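Local coordinates for gene 2 protein (Enterobacteria phage Sf6, PDB 5C12), which forms the nuclease domain of the large terminase subunit gp2, which binds metal ions for DNA cleavage during packaging of the viral genome, at residues T90-A93 with I94-G97; R114-T117 with E118-G122. The protein carries 1 engineered substitution. All coordinates share one frame; numbering follows the deposited sequence.

Contact 1 (T90-A93 with I94-G97); sequences TSLA and IEDG
The side chains of L92 and E95 run alongside each other at the C-terminal end of helix 82-95, with L92 CD2 3.7 Å from E95 OE1. CG of E95 stands anti to its own N (chi1 -177°) and the chain runs on extended, which carries the carboxylate alongside the leucine methyl; its other oxygen, OE2, makes a long, weak ion pair with R73. I94 folds its CG1 branch back over the preceding turn, and CG1 comes within 3.4 Å of T90 O, the carbonyl that also accepts I94 N at 3.0 Å. The helix ends here in a Schellman motif: G97 takes up positive phi (68°), and its N bonds to I94 O at 3.1 Å. One residue earlier, D96 N reaches L92 O at 2.8 Å, almost in line with the carbonyl bond, and adds a weak bond to A93 O. The D96 carboxylate is buried and doubly held from the neighbouring strands, OD1 by a salt bridge to R73 and OD2 by a hydrogen bond to Y63. On the inward side T90 gives its OG1 to A86 O, one turn back, while the A93 methyl packs against Y63, Y101 and F120.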
loop_
_atom_site.group_PDB
_atom_site.type_symbol
_atom_site.label_atom_id
_atom_site.label_comp_id
_atom_site.label_asym_id
_atom_site.label_seq_id
_atom_site.Cartn_x
_atom_site.Cartn_y
_atom_site.Cartn_z
ATOM N N THR A 90 -12.724 -7.220 -4.919
ATOM C CA THR A 90 -13.290 -6.466 -6.029
ATOM C C THR A 90 -14.650 -5.890 -5.656
ATOM O O THR A 90 -14.996 -4.788 -6.070
ATOM C CB THR A 90 -13.393 -7.300 -7.340
ATOM O OG1 THR A 90 -14.142 -8.502 -7.129
ATOM C CG2 THR A 90 -11.983 -7.642 -7.851
ATOM N N SER A 91 -15.425 -6.626 -4.869
ATOM C CA SER A 91 -16.687 -6.089 -4.373
ATOM C C SER A 91 -16.451 -4.880 -3.472
ATOM O O SER A 91 -17.175 -3.897 -3.558
ATOM C CB SER A 91 -17.474 -7.165 -3.647
ATOM O OG SER A 91 -18.017 -8.070 -4.595
ATOM N N LEU A 92 -15.432 -4.927 -2.621
ATOM C CA LEU A 92 -15.066 -3.734 -1.836
ATOM C C LEU A 92 -14.674 -2.559 -2.731
ATOM O O LEU A 92 -15.067 -1.421 -2.481
ATOM C CB LEU A 92 -13.954 -4.028 -0.817
ATOM C CG LEU A 92 -14.388 -4.828 0.419
ATOM C CD1 LEU A 92 -13.146 -5.148 1.231
ATOM C CD2 LEU A 92 -15.408 -4.061 1.236
ATOM N N ALA A 93 -13.910 -2.829 -3.783
ATOM C CA ALA A 93 -13.501 -1.777 -4.695
ATOM C C ALA A 93 -14.727 -1.118 -5.334
ATOM O O ALA A 93 -14.799 0.109 -5.484
ATOM C CB ALA A 93 -12.564 -2.339 -5.763
ATOM N N ILE A 94 -15.692 -1.931 -5.736
ATOM C CA ILE A 94 -16.929 -1.392 -6.246
ATOM C C ILE A 94 -17.650 -0.543 -5.191
ATOM O O ILE A 94 -18.087 0.576 -5.483
ATOM C CB ILE A 94 -17.812 -2.532 -6.773
ATOM C CG1 ILE A 94 -17.156 -3.124 -8.019
ATOM C CG2 ILE A 94 -19.233 -2.039 -7.079
ATOM C CD1 ILE A 94 -17.709 -4.472 -8.373
ATOM N N GLU A 95 -17.767 -1.063 -3.974
ATOM C CA GLU A 95 -18.438 -0.351 -2.886
ATOM C C GLU A 95 -17.754 0.991 -2.597
ATOM O O GLU A 95 -18.424 1.988 -2.281
ATOM C CB GLU A 95 -18.451 -1.238 -1.643
ATOM C CG GLU A 95 -19.186 -0.661 -0.460
ATOM C CD GLU A 95 -19.291 -1.633 0.707
ATOM O OE1 GLU A 95 -18.798 -2.776 0.595
ATOM O OE2 GLU A 95 -19.872 -1.254 1.744
ATOM N N ASP A 96 -16.433 1.018 -2.749
ATOM C CA ASP A 96 -15.636 2.195 -2.456
ATOM C C ASP A 96 -15.564 3.186 -3.615
ATOM O O ASP A 96 -14.956 4.249 -3.477
ATOM C CB ASP A 96 -14.213 1.791 -2.060
ATOM C CG ASP A 96 -14.139 1.224 -0.648
ATOM O OD1 ASP A 96 -15.042 1.537 0.154
ATOM O OD2 ASP A 96 -13.204 0.444 -0.359
ATOM N N GLY A 97 -16.165 2.850 -4.745
ATOM C CA GLY A 97 -16.157 3.731 -5.905
ATOM C C GLY A 97 -14.769 3.874 -6.503
ATOM O O GLY A 97 -14.389 4.947 -6.973
#

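Contact 2 (R114-T117 with E118-G122); sequences RQTT and EAFSG
R114 and E118, one turn apart on helix 113-119, form a salt bridge through NE of the arginine, 3.0 Å from E118 OE2. The N-H...O angle is 145°, and the two flat groups are turned 74° apart. OE2 sits at the guanidinium edge but slightly out of its plane, while NE comes to OE2 from above the carboxylate plane. The E118 chain, with CG beside its own N (chi1 -69°) and extended thereafter, runs back along the helix and brings CG to 3.1 Å from R114 O. That same carbonyl accepts E118 N. Around the helix from this exposed pair, the T116 side chain runs alongside that of F120, and methyl CG2 of T116 meets F120 CE2 at 3.7 Å. The helix belongs to the beta-alpha-beta unit of strand 100-104, helix 113-119 and strand 126-130, and it ends at this point, F120 being the first residue to leave helical geometry. The last backbone bonds are correspondingly slack: T116 O takes F120 N at 3.3 Å and, weakly, A119 N, and F120 N has a second weak bond to T117 O. Just beyond, S121 N turns back to E118 O at 3.2 Å. Further out, the hydroxyl of T116 is hydrogen-bonded to L112 O, consistent with the bond holding the rotation that lays CG2 against the F120 ring. F120 itself is buried, touches T90 and I94 of helix 82-95, and packs edge-to-face with Y101 of strand 100-104. Q115, its chain extended from CA to the amide, has NE2 hydrogen-bonded to N83 O near the start of that neighbouring helix and leans on A86.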
loop_
_atom_site.group_PDB
_atom_site.type_symbol
_atom_site.label_atom_id
_atom_site.label_comp_id
_atom_site.label_asym_id
_atom_site.label_seq_id
_atom_site.Cartn_x
_atom_site.Cartn_y
_atom_site.Cartn_z
ATOM N N ARG A 114 -8.564 -12.631 -15.138
ATOM C CA ARG A 114 -9.867 -12.882 -15.742
ATOM C C ARG A 114 -11.004 -12.633 -14.744
ATOM O O ARG A 114 -11.976 -11.944 -15.047
ATOM C CB ARG A 114 -9.938 -14.309 -16.299
ATOM C CG ARG A 114 -11.302 -14.687 -16.765
ATOM C CD ARG A 114 -11.367 -16.180 -17.173
ATOM N NE ARG A 114 -12.534 -16.737 -16.517
ATOM C CZ ARG A 114 -12.512 -17.706 -15.619
ATOM N NH1 ARG A 114 -11.383 -18.337 -15.314
ATOM N NH2 ARG A 114 -13.650 -18.128 -15.095
ATOM N N GLN A 115 -10.873 -13.168 -13.534
ATOM C CA GLN A 115 -11.917 -13.006 -12.541
ATOM C C GLN A 115 -12.062 -11.544 -12.170
ATOM O O GLN A 115 -13.164 -11.036 -11.968
ATOM C CB GLN A 115 -11.608 -13.827 -11.296
ATOM C CG GLN A 115 -12.636 -13.646 -10.201
ATOM C CD GLN A 115 -12.309 -14.436 -8.956
ATOM O OE1 GLN A 115 -11.340 -15.204 -8.922
ATOM N NE2 GLN A 115 -13.139 -14.279 -7.931
ATOM N N THR A 116 -10.936 -10.864 -12.063
ATOM C CA THR A 116 -10.949 -9.464 -11.694
ATOM C C THR A 116 -11.642 -8.618 -12.743
ATOM O O THR A 116 -12.506 -7.797 -12.414
ATOM C CB THR A 116 -9.535 -8.976 -11.446
ATOM O OG1 THR A 116 -8.960 -9.751 -10.387
ATOM C CG2 THR A 116 -9.521 -7.524 -11.090
ATOM N N THR A 117 -11.298 -8.826 -14.012
ATOM C CA THR A 117 -11.932 -8.048 -15.068
ATOM C C THR A 117 -13.422 -8.387 -15.210
ATOM O O THR A 117 -14.235 -7.500 -15.449
ATOM C CB THR A 117 -11.184 -8.176 -16.413
ATOM O OG1 THR A 117 -11.100 -9.546 -16.789
ATOM C CG2 THR A 117 -9.790 -7.594 -16.290
ATOM N N GLU A 118 -13.793 -9.651 -15.004
ATOM C CA GLU A 118 -15.207 -10.034 -14.956
ATOM C C GLU A 118 -15.951 -9.273 -13.867
ATOM O O GLU A 118 -17.096 -8.842 -14.047
ATOM C CB GLU A 118 -15.366 -11.551 -14.718
ATOM C CG GLU A 118 -14.927 -12.446 -15.878
ATOM C CD GLU A 118 -14.965 -13.956 -15.544
ATOM O OE1 GLU A 118 -15.180 -14.305 -14.358
ATOM O OE2 GLU A 118 -14.771 -14.795 -16.464
ATOM N N ALA A 119 -15.293 -9.092 -12.731
ATOM C CA ALA A 119 -15.964 -8.474 -11.605
ATOM C C ALA A 119 -16.287 -7.017 -11.894
ATOM O O ALA A 119 -17.295 -6.483 -11.415
ATOM C CB ALA A 119 -15.103 -8.590 -10.372
ATOM N N PHE A 120 -15.437 -6.390 -12.693
ATOM C CA PHE A 120 -15.557 -4.967 -13.003
ATOM C C PHE A 120 -16.249 -4.739 -14.355
ATOM O O PHE A 120 -16.300 -3.612 -14.821
ATOM C CB PHE A 120 -14.172 -4.311 -13.020
ATOM C CG PHE A 120 -13.454 -4.312 -11.685
ATOM C CD1 PHE A 120 -14.148 -4.214 -10.486
ATOM C CD2 PHE A 120 -12.076 -4.406 -11.637
ATOM C CE1 PHE A 120 -13.470 -4.197 -9.275
ATOM C CE2 PHE A 120 -11.395 -4.381 -10.419
ATOM C CZ PHE A 120 -12.103 -4.308 -9.244
ATOM N N SER A 121 -16.765 -5.795 -14.988
ATOM C CA SER A 121 -17.411 -5.647 -16.294
ATOM C C SER A 121 -18.524 -4.596 -16.206
ATOM O O SER A 121 -19.320 -4.593 -15.268
ATOM C CB SER A 121 -17.928 -7.000 -16.793
ATOM O OG SER A 121 -19.012 -7.476 -16.018
ATOM N N GLY A 122 -18.525 -3.662 -17.150
ATOM C CA GLY A 122 -19.538 -2.620 -17.184
ATOM C C GLY A 122 -19.282 -1.449 -16.257
ATOM O O GLY A 122 -20.120 -0.562 -16.124
#

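Both contacts are C-terminal helix ends, and the two helices pack on one another with contact centres 12 Å apart. T90 OG1 of contact 1 is 3.4 Å from A119 CB of contact 2, and F120 reaches across so that its CE1 lies 3.6 Å from T90 O. Each contact is partly buried: T90, A93 and D96 are the inward residues of 90-97, T116 and F120 those of 114-122. The chemistry differs with place. In contact 1 one carboxylate, D96, is buried and tied to the strands, while E95 is exposed; in contact 2 the R114-E118 ion pair lies exposed on the outer face. Contact 1 closes with a Schellman motif, contact 2 with weaker, shared bonds to T116 O and T117 O.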